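Local coordinates for penicillin-binding protein 2B (Streptococcus pneumoniae, PDB 2WAE) that probably cross-links the peptide stems of adjacent glycan strands in the cell wall as a penicillin-binding transpeptidase of the pneumococcal elongation machinery, at residues 386-391 and 480-485; 282-287 and 295-300; 114-119 and 163-168. All blocks are in the same frame, centred on the assembly; numbering follows the deposited sequence.

The three contacts follow one another along the chain, contact 3 first and contact 1 last. Contact 1 lies in the transpeptidase domain and includes Ser-386, the nucleophile assigned to the acyl-enzyme. Contacts 2 and 3 both belong to the dimerisation domain, on the other side of the chain's centre; their own centres are about 36 Å apart, with nearest atoms about 22 Å from each other. Between centres, contact 1 is about 59 Å from contact 2 and about 62 Å from contact 3, with nearest atoms about 42 and 46 Å apart. The zinc ion of contact 2 is therefore remote from the active site, and no two of the contacts touch.

Contact 1 of 3, residues 386-391 and 480-485; sequences SVVKAA and STFGEY
Ala-391 sends its methyl group against the ring edge of Phe-482, close to the plane of the ring. The contact is unusually tight, with CB of Ala-391 modelled 3.2 Å from CD1 of Phe-482. The same methyl also meets Tyr-485 at a slant, CB of Ala-391 standing 3.8 Å from CD2 of the tyrosine, while CE2 of Tyr-485 comes 3.9 Å from CA of Ala-391. Two aromatic side chains about one helical turn apart thus share a single alanine. Phe-482 holds its CG anti to the carbonyl carbon (chi1 -84°), which lays the CD1-CE1 edge along CB of Ala-391; CE1 then also comes 4.4 Å from CB of Val-388. Beside them, the CG2 methyl of Thr-481 rests 3.4 Å from the carbonyl oxygen of Ala-391. The hydroxyl of Thr-481 is engaged elsewhere, hydrogen-bonded to Glu-398 and Ser-395, and that of Tyr-485 bonds to Ser-394. No hydrogen bond joins the two segments directly; apolar contact does the work, and all the residues that touch are buried.

Segment 386-391 carries the SxxK motif of penicillin-recognising enzymes. Its serine, Ser-386, is the residue assigned to the acyl-ester intermediate, and NZ of Lys-389 binds OG of Ser-386 at 2.9 Å. The lysine also bonds to Asn-445, consistent with the second motif of the family. CB of Lys-389 points away from segment 480-485. Ser-386 to Val-388 lie in a 3-10 segment that leads into helix 389-398, and Ala-391 sits in the first turn of that helix.

Helix 471-485 thus lies against the start of helix 389-398. Around them, Tyr-531 of helix 525-536 meets the Tyr-485 ring edge-to-face, while Leu-584 of helix 578-593 touches both Ala-390 and Tyr-485.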
loop_
_atom_site.group_PDB
_atom_site.type_symbol
_atom_site.label_atom_id
_atom_site.label_comp_id
_atom_site.label_asym_id
_atom_site.label_seq_id
_atom_site.Cartn_x
_atom_site.Cartn_y
_atom_site.Cartn_z
ATOM N N SER A 386 13.826 18.518 -11.682
ATOM C CA SER A 386 14.182 18.388 -13.089
ATOM C C SER A 386 14.138 16.980 -13.696
ATOM O O SER A 386 14.440 16.826 -14.878
ATOM C CB SER A 386 15.571 18.984 -13.313
ATOM O OG SER A 386 15.545 20.366 -13.039
ATOM N N VAL A 387 13.784 15.962 -12.914
ATOM C CA VAL A 387 13.868 14.583 -13.403
ATOM C C VAL A 387 12.756 14.348 -14.405
ATOM O O VAL A 387 12.791 13.362 -15.148
ATOM C CB VAL A 387 13.730 13.491 -12.290
ATOM C CG1 VAL A 387 14.905 13.492 -11.334
ATOM C CG2 VAL A 387 12.415 13.628 -11.535
ATOM N N VAL A 388 11.766 15.243 -14.409
ATOM C CA VAL A 388 10.603 15.086 -15.271
ATOM C C VAL A 388 10.789 15.724 -16.645
ATOM O O VAL A 388 9.913 15.611 -17.486
ATOM C CB VAL A 388 9.333 15.687 -14.639
ATOM C CG1 VAL A 388 9.079 15.096 -13.255
ATOM C CG2 VAL A 388 9.451 17.205 -14.582
ATOM N N LYS A 389 11.901 16.405 -16.888
ATOM C CA LYS A 389 12.129 17.008 -18.204
ATOM C C LYS A 389 11.843 16.112 -19.427
ATOM O O LYS A 389 11.399 16.618 -20.456
ATOM C CB LYS A 389 13.536 17.594 -18.288
ATOM C CG LYS A 389 13.576 19.095 -18.100
ATOM C CD LYS A 389 14.166 19.531 -16.790
ATOM C CE LYS A 389 14.369 21.032 -16.818
ATOM N NZ LYS A 389 15.174 21.601 -15.692
ATOM N N ALA A 390 12.086 14.804 -19.322
ATOM C CA ALA A 390 11.750 13.847 -20.380
ATOM C C ALA A 390 10.267 13.810 -20.739
ATOM O O ALA A 390 9.899 13.670 -21.907
ATOM C CB ALA A 390 12.204 12.455 -19.997
ATOM N N ALA A 391 9.410 13.901 -19.730
ATOM C CA ALA A 391 7.972 13.872 -19.950
ATOM C C ALA A 391 7.463 15.149 -20.611
ATOM O O ALA A 391 6.442 15.122 -21.288
ATOM C CB ALA A 391 7.223 13.629 -18.628
ATOM N N SER A 480 -1.621 15.177 -19.151
ATOM C CA SER A 480 -2.050 13.975 -19.843
ATOM C C SER A 480 -0.832 13.148 -20.228
ATOM O O SER A 480 -0.822 11.937 -20.060
ATOM C CB SER A 480 -2.791 14.358 -21.120
ATOM O OG SER A 480 -3.449 13.228 -21.650
ATOM N N THR A 481 0.188 13.813 -20.757
ATOM C CA THR A 481 1.438 13.149 -21.091
ATOM C C THR A 481 2.085 12.638 -19.809
ATOM O O THR A 481 2.539 11.502 -19.743
ATOM C CB THR A 481 2.427 14.112 -21.773
ATOM O OG1 THR A 481 1.819 14.651 -22.949
ATOM C CG2 THR A 481 3.673 13.380 -22.167
ATOM N N PHE A 482 2.119 13.492 -18.797
ATOM C CA PHE A 482 2.727 13.120 -17.539
ATOM C C PHE A 482 2.079 11.828 -17.061
ATOM O O PHE A 482 2.764 10.943 -16.533
ATOM C CB PHE A 482 2.543 14.205 -16.478
ATOM C CG PHE A 482 3.564 15.306 -16.531
ATOM C CD1 PHE A 482 4.793 15.122 -17.138
ATOM C CD2 PHE A 482 3.298 16.533 -15.937
ATOM C CE1 PHE A 482 5.732 16.158 -17.176
ATOM C CE2 PHE A 482 4.226 17.561 -15.966
ATOM C CZ PHE A 482 5.451 17.367 -16.587
ATOM N N GLY A 483 0.769 11.737 -17.273
ATOM C CA GLY A 483 -0.019 10.621 -16.775
ATOM C C GLY A 483 0.320 9.326 -17.483
ATOM O O GLY A 483 0.147 8.250 -16.914
ATOM N N GLU A 484 0.789 9.431 -18.723
ATOM C CA GLU A 484 1.148 8.256 -19.511
ATOM C C GLU A 484 2.377 7.583 -18.935
ATOM O O GLU A 484 2.618 6.413 -19.200
ATOM C CB GLU A 484 1.472 8.656 -20.950
ATOM C CG GLU A 484 0.283 9.089 -21.772
ATOM C CD GLU A 484 0.693 9.427 -23.193
ATOM O OE1 GLU A 484 0.722 10.635 -23.514
ATOM O OE2 GLU A 484 1.003 8.490 -23.970
ATOM N N TYR A 485 3.163 8.346 -18.181
ATOM C CA TYR A 485 4.402 7.867 -17.572
ATOM C C TYR A 485 4.166 7.473 -16.114
ATOM O O TYR A 485 5.039 6.881 -15.482
ATOM C CB TYR A 485 5.484 8.949 -17.609
ATOM C CG TYR A 485 6.225 9.101 -18.915
ATOM C CD1 TYR A 485 7.208 8.193 -19.313
ATOM C CD2 TYR A 485 5.962 10.177 -19.747
ATOM C CE1 TYR A 485 7.891 8.357 -20.526
ATOM C CE2 TYR A 485 6.636 10.357 -20.941
ATOM C CZ TYR A 485 7.585 9.445 -21.332
ATOM O OH TYR A 485 8.220 9.654 -22.534
#

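Contact 2 of 3, residues 282-287 and 295-300; sequences VKEIHL and SVENIE. Unlike the reference sequence in segment 295-300: Glu-297 (reference Asp), Asn-298 (reference Thr). With ZN (zinc ion), chain B.
Glu-284 and Glu-297 face each other across an antiparallel beta hairpin, and each gives one carboxylate oxygen to a zinc ion. OE1 of Glu-284 and OE2 of Glu-297 both lie 2.2 Å from the metal. These two oxygens approach within 3.0 Å of each other, a closeness the zinc charge probably makes tolerable, and the carboxylate planes are 29° apart. Glu-297 is an aspartate in the reference sequence. His-286 is the third ligand from this chain: its NE2 stands 2.8 Å from the ion, a long and probably weak bond, with zinc in the imidazole plane at the ring edge. The histidine is deposited in two conformers, so this distance deserves caution.

The strand pairing sets these groups in place. Glu-284 and Glu-297 form an antiparallel hydrogen-bonded pair, which puts both side chains on one face of the sheet, and His-286 follows two residues along from Glu-284. Glu-297 turns its CG between the backbone N and the carbonyl carbon (chi1 83°), then runs extended to the metal. Further out, ND1 of His-286 donates to the carbonyl of Ser-50, and Gln-51 makes a weak bond to OE2 of Glu-284; both residues belong to strand 50-55, which flanks strand 282-287 on its other edge.

CD1 of Ile-299 crosses the Glu-284 side chain at CG, in a tight contact. On the reverse face Lys-283 runs alongside Asn-298, its CG 3.7 Å from OD1 of the asparagine. At the open end of the hairpin the register slips by one residue in a classic beta bulge, where Ile-299 and Glu-300 both face Val-282. The carbonyl oxygen of Val-282 accepts N of Ile-299 at 2.8 Å and N of Glu-300 at 3.2 Å, both approaching from one side of the peptide plane.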
loop_
_atom_site.group_PDB
_atom_site.type_symbol
_atom_site.label_atom_id
_atom_site.label_comp_id
_atom_site.label_asym_id
_atom_site.label_seq_id
_atom_site.Cartn_x
_atom_site.Cartn_y
_atom_site.Cartn_z
ATOM N N VAL A 282 -17.058 -27.129 5.650
ATOM C CA VAL A 282 -18.474 -26.803 5.640
ATOM C C VAL A 282 -19.293 -28.017 6.052
ATOM O O VAL A 282 -18.966 -29.150 5.691
ATOM C CB VAL A 282 -18.955 -26.295 4.262
ATOM C CG1 VAL A 282 -20.443 -25.949 4.302
ATOM C CG2 VAL A 282 -18.147 -25.082 3.836
ATOM N N LYS A 283 -20.344 -27.766 6.830
ATOM C CA LYS A 283 -21.265 -28.798 7.287
ATOM C C LYS A 283 -22.678 -28.359 6.959
ATOM O O LYS A 283 -22.997 -27.177 7.057
ATOM C CB LYS A 283 -21.154 -28.981 8.797
ATOM C CG LYS A 283 -19.889 -29.680 9.239
ATOM C CD LYS A 283 -19.775 -29.662 10.760
ATOM C CE LYS A 283 -18.648 -30.571 11.247
ATOM N NZ LYS A 283 -17.304 -30.180 10.716
ATOM N N GLU A 284 -23.516 -29.311 6.560
ATOM C CA GLU A 284 -24.944 -29.049 6.425
ATOM C C GLU A 284 -25.706 -29.673 7.583
ATOM O O GLU A 284 -25.361 -30.751 8.072
ATOM C CB GLU A 284 -25.499 -29.552 5.088
ATOM C CG GLU A 284 -25.625 -28.468 4.017
ATOM C CD GLU A 284 -26.193 -28.983 2.702
ATOM O OE1 GLU A 284 -26.824 -30.065 2.707
ATOM O OE2 GLU A 284 -26.010 -28.307 1.663
ATOM N N ILE A 285 -26.734 -28.967 8.030
ATOM C CA ILE A 285 -27.681 -29.520 8.986
ATOM C C ILE A 285 -29.069 -29.375 8.359
ATOM O O ILE A 285 -29.382 -28.331 7.783
ATOM C CB ILE A 285 -27.587 -28.788 10.355
ATOM C CG1 ILE A 285 -26.231 -29.033 11.027
ATOM C CG2 ILE A 285 -28.678 -29.254 11.294
ATOM C CD1 ILE A 285 -25.119 -28.112 10.579
ATOM N N HIS A 286 -29.882 -30.427 8.418
ATOM C CA HIS A 286 -31.267 -30.342 7.961
ATOM C C HIS A 286 -32.258 -30.529 9.098
ATOM O O HIS A 286 -31.987 -31.258 10.053
ATOM C CB HIS A 286 -31.545 -31.308 6.810
ATOM C CG HIS A 286 -30.955 -30.861 5.510
ATOM N ND1 HIS A 286 -31.304 -29.671 4.910
ATOM C CD2 HIS A 286 -30.026 -31.430 4.707
ATOM C CE1 HIS A 286 -30.621 -29.531 3.788
ATOM N NE2 HIS A 286 -29.839 -30.584 3.641
ATOM N N LEU A 287 -33.402 -29.862 8.970
ATOM C CA LEU A 287 -34.382 -29.741 10.040
ATOM C C LEU A 287 -35.700 -30.449 9.718
ATOM O O LEU A 287 -36.079 -30.572 8.554
ATOM C CB LEU A 287 -34.612 -28.254 10.332
ATOM C CG LEU A 287 -33.384 -27.347 10.154
ATOM C CD1 LEU A 287 -33.737 -25.864 10.103
ATOM C CD2 LEU A 287 -32.342 -27.606 11.228
ATOM N N SER A 295 -29.551 -34.565 11.575
ATOM C CA SER A 295 -28.205 -35.124 11.534
ATOM C C SER A 295 -27.260 -34.052 11.005
ATOM O O SER A 295 -27.699 -33.081 10.380
ATOM C CB SER A 295 -28.165 -36.348 10.618
ATOM O OG SER A 295 -28.581 -36.003 9.309
ATOM N N VAL A 296 -25.964 -34.231 11.249
ATOM C CA VAL A 296 -24.965 -33.242 10.842
ATOM C C VAL A 296 -24.035 -33.781 9.756
ATOM O O VAL A 296 -23.018 -34.407 10.062
ATOM C CB VAL A 296 -24.132 -32.761 12.048
ATOM C CG1 VAL A 296 -23.745 -33.936 12.935
ATOM C CG2 VAL A 296 -22.897 -32.004 11.578
ATOM N N GLU A 297 -24.388 -33.534 8.494
ATOM C CA GLU A 297 -23.598 -34.013 7.355
ATOM C C GLU A 297 -22.550 -33.010 6.859
ATOM O O GLU A 297 -22.722 -31.790 6.974
ATOM C CB GLU A 297 -24.502 -34.457 6.200
ATOM C CG GLU A 297 -24.971 -33.325 5.294
ATOM C CD GLU A 297 -26.176 -33.712 4.456
ATOM O OE1 GLU A 297 -26.804 -34.752 4.757
ATOM O OE2 GLU A 297 -26.497 -32.971 3.501
ATOM N N ASN A 298 -21.461 -33.536 6.303
ATOM C CA ASN A 298 -20.314 -32.721 5.911
ATOM C C ASN A 298 -20.240 -32.479 4.418
ATOM O O ASN A 298 -20.538 -33.361 3.619
ATOM C CB ASN A 298 -19.007 -33.356 6.377
ATOM C CG ASN A 298 -18.777 -33.179 7.859
ATOM O OD1 ASN A 298 -19.688 -33.360 8.670
ATOM N ND2 ASN A 298 -17.553 -32.815 8.224
ATOM N N ILE A 299 -19.834 -31.274 4.048
ATOM C CA ILE A 299 -19.747 -30.932 2.643
ATOM C C ILE A 299 -18.284 -30.823 2.245
ATOM O O ILE A 299 -17.816 -31.552 1.374
ATOM C CB ILE A 299 -20.490 -29.621 2.327
ATOM C CG1 ILE A 299 -21.965 -29.741 2.725
ATOM C CG2 ILE A 299 -20.364 -29.278 0.852
ATOM C CD1 ILE A 299 -22.771 -28.471 2.526
ATOM N N GLU A 300 -17.563 -29.930 2.912
ATOM C CA GLU A 300 -16.200 -29.610 2.517
ATOM C C GLU A 300 -15.216 -29.568 3.678
ATOM O O GLU A 300 -15.505 -29.009 4.733
ATOM C CB GLU A 300 -16.176 -28.284 1.758
ATOM C CG GLU A 300 -16.968 -28.306 0.454
ATOM C CD GLU A 300 -16.826 -27.013 -0.335
ATOM O OE1 GLU A 300 -16.453 -25.989 0.276
ATOM O OE2 GLU A 300 -17.084 -27.023 -1.561
HETATM ZN ZN ZN B . -27.851 -31.905 2.184
#

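Contact 3 of 3, residues 114-119 and 163-168; sequences RQLADY and SQLNYT
One helical turn, Leu-116 to Tyr-119, packs against an irregular loop, and the backbones come nearest at Leu-116 and Ser-163, whose CA atoms are 6.9 Å apart. Leu-116 is the centre of the contact. It splits its two methyls between neighbours: CD1 lies 4.1 Å from OG of Ser-163, whereas CD2 meets the ring edge of Tyr-167, 3.9 Å from its CD2 and near the ring plane. Leu-165 adds a looser apolar touch to the CD2 branch of Leu-116. The side chains of Leu-116 and Tyr-167 pass each other running in opposite senses.

The contact belongs to the N-terminal part of the protein, in the dimerisation domain, and joins helix 113-120 to the connection between helices 152-156 and 171-182. In that connection the chain bends at Gln-164 in an inverse gamma turn, closed by a bond of 2.9 Å from Leu-165 N to Ser-163 O.

Tyr-119 and Tyr-167 form an offset edge-to-face pair. The edge of Tyr-119 is turned to the face of Tyr-167, with ring centroids 5.6 Å apart and planes at 86°. Displacement brings the Tyr-119 edge toward the phenol end of its partner, so that CD2 of Tyr-119 is 3.6 Å from OH of Tyr-167 and 3.9 Å from CZ. Tyr-119 directs its CG anti to the backbone N (chi1 -177°), and this swings the ring out from the helix to meet Tyr-167. Helix 171-182 borders the tyrosine pair: Ile-175 touches the side chains of both tyrosines, and Glu-174 accepts a hydrogen bond from the Tyr-119 hydroxyl. Lys-94 makes a cation-pi contact with the Tyr-119 ring.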
loop_
_atom_site.group_PDB
_atom_site.type_symbol
_atom_site.label_atom_id
_atom_site.label_comp_id
_atom_site.label_asym_id
_atom_site.label_seq_id
_atom_site.Cartn_x
_atom_site.Cartn_y
_atom_site.Cartn_z
ATOM N N ARG A 114 -26.578 -2.602 23.377
ATOM C CA ARG A 114 -27.302 -3.694 22.735
ATOM C C ARG A 114 -27.133 -4.971 23.538
ATOM O O ARG A 114 -28.075 -5.734 23.729
ATOM C CB ARG A 114 -26.800 -3.905 21.308
ATOM C CG ARG A 114 -26.990 -2.681 20.421
ATOM C CD ARG A 114 -26.558 -2.921 18.979
ATOM N NE ARG A 114 -27.164 -4.121 18.402
ATOM C CZ ARG A 114 -28.199 -4.122 17.566
ATOM N NH1 ARG A 114 -28.759 -2.977 17.201
ATOM N NH2 ARG A 114 -28.668 -5.273 17.098
ATOM N N GLN A 115 -25.916 -5.191 24.017
ATOM C CA GLN A 115 -25.617 -6.368 24.815
ATOM C C GLN A 115 -26.232 -6.303 26.217
ATOM O O GLN A 115 -26.721 -7.305 26.742
ATOM C CB GLN A 115 -24.104 -6.570 24.882
ATOM C CG GLN A 115 -23.441 -6.679 23.517
ATOM C CD GLN A 115 -21.977 -7.069 23.605
ATOM O OE1 GLN A 115 -21.237 -6.604 24.479
ATOM N NE2 GLN A 115 -21.551 -7.935 22.693
ATOM N N LEU A 116 -26.203 -5.120 26.825
ATOM C CA LEU A 116 -26.815 -4.913 28.130
ATOM C C LEU A 116 -28.304 -5.213 28.062
ATOM O O LEU A 116 -28.847 -5.920 28.911
ATOM C CB LEU A 116 -26.594 -3.475 28.606
ATOM C CG LEU A 116 -25.264 -3.116 29.274
ATOM C CD1 LEU A 116 -24.910 -1.656 29.036
ATOM C CD2 LEU A 116 -25.273 -3.429 30.770
ATOM N N ALA A 117 -28.964 -4.671 27.045
ATOM C CA ALA A 117 -30.394 -4.865 26.890
ATOM C C ALA A 117 -30.775 -6.321 26.604
ATOM O O ALA A 117 -31.800 -6.803 27.085
ATOM C CB ALA A 117 -30.932 -3.943 25.810
ATOM N N ASP A 118 -29.959 -7.025 25.824
ATOM C CA ASP A 118 -30.240 -8.429 25.498
ATOM C C ASP A 118 -30.259 -9.259 26.768
ATOM O O ASP A 118 -31.134 -10.103 26.967
ATOM C CB ASP A 118 -29.202 -9.002 24.534
ATOM C CG ASP A 118 -29.414 -8.544 23.101
ATOM O OD1 ASP A 118 -30.488 -7.981 22.789
ATOM O OD2 ASP A 118 -28.500 -8.756 22.277
ATOM N N TYR A 119 -29.279 -8.989 27.623
ATOM C CA TYR A 119 -29.149 -9.667 28.900
ATOM C C TYR A 119 -30.294 -9.309 29.851
ATOM O O TYR A 119 -30.854 -10.192 30.507
ATOM C CB TYR A 119 -27.791 -9.342 29.513
ATOM C CG TYR A 119 -27.521 -10.048 30.815
ATOM C CD1 TYR A 119 -26.881 -11.285 30.839
ATOM C CD2 TYR A 119 -27.898 -9.471 32.025
ATOM C CE1 TYR A 119 -26.613 -11.924 32.043
ATOM C CE2 TYR A 119 -27.649 -10.104 33.231
ATOM C CZ TYR A 119 -27.002 -11.325 33.233
ATOM O OH TYR A 119 -26.751 -11.946 34.428
ATOM N N SER A 163 -29.932 2.164 30.034
ATOM C CA SER A 163 -28.722 1.361 30.201
ATOM C C SER A 163 -27.993 1.669 31.507
ATOM O O SER A 163 -26.942 1.090 31.786
ATOM C CB SER A 163 -27.784 1.513 29.002
ATOM O OG SER A 163 -28.140 0.603 27.976
ATOM N N GLN A 164 -28.566 2.574 32.299
ATOM C CA GLN A 164 -28.082 2.884 33.645
ATOM C C GLN A 164 -28.435 1.804 34.669
ATOM O O GLN A 164 -28.931 2.100 35.757
ATOM C CB GLN A 164 -28.627 4.245 34.093
ATOM C CG GLN A 164 -27.821 5.416 33.553
ATOM C CD GLN A 164 -26.324 5.202 33.728
ATOM O OE1 GLN A 164 -25.829 5.074 34.850
ATOM N NE2 GLN A 164 -25.596 5.153 32.615
ATOM N N LEU A 165 -28.163 0.552 34.307
ATOM C CA LEU A 165 -28.509 -0.615 35.116
ATOM C C LEU A 165 -27.450 -0.876 36.180
ATOM O O LEU A 165 -26.282 -0.531 36.000
ATOM C CB LEU A 165 -28.640 -1.856 34.227
ATOM C CG LEU A 165 -29.671 -1.849 33.097
ATOM C CD1 LEU A 165 -29.354 -2.907 32.052
ATOM C CD2 LEU A 165 -31.066 -2.055 33.648
ATOM N N ASN A 166 -27.855 -1.499 37.283
ATOM C CA ASN A 166 -26.922 -1.765 38.371
ATOM C C ASN A 166 -26.358 -3.183 38.336
ATOM O O ASN A 166 -26.944 -4.114 38.891
ATOM C CB ASN A 166 -27.562 -1.460 39.729
ATOM C CG ASN A 166 -26.544 -1.398 40.853
ATOM O OD1 ASN A 166 -25.341 -1.257 40.617
ATOM N ND2 ASN A 166 -27.027 -1.499 42.088
ATOM N N TYR A 167 -25.218 -3.336 37.666
ATOM C CA TYR A 167 -24.517 -4.615 37.601
ATOM C C TYR A 167 -23.140 -4.510 38.243
ATOM O O TYR A 167 -22.308 -3.701 37.830
ATOM C CB TYR A 167 -24.364 -5.099 36.156
ATOM C CG TYR A 167 -25.662 -5.478 35.478
ATOM C CD1 TYR A 167 -26.504 -6.441 36.028
ATOM C CD2 TYR A 167 -26.035 -4.887 34.276
ATOM C CE1 TYR A 167 -27.690 -6.793 35.408
ATOM C CE2 TYR A 167 -27.214 -5.236 33.647
ATOM C CZ TYR A 167 -28.034 -6.188 34.217
ATOM O OH TYR A 167 -29.204 -6.526 33.583
ATOM N N THR A 168 -22.912 -5.338 39.256
ATOM C CA THR A 168 -21.596 -5.461 39.878
ATOM C C THR A 168 -20.540 -5.826 38.834
ATOM O O THR A 168 -20.866 -6.291 37.742
ATOM C CB THR A 168 -21.606 -6.534 40.986
ATOM O OG1 THR A 168 -22.390 -7.656 40.558
ATOM C CG2 THR A 168 -22.201 -5.974 42.273
#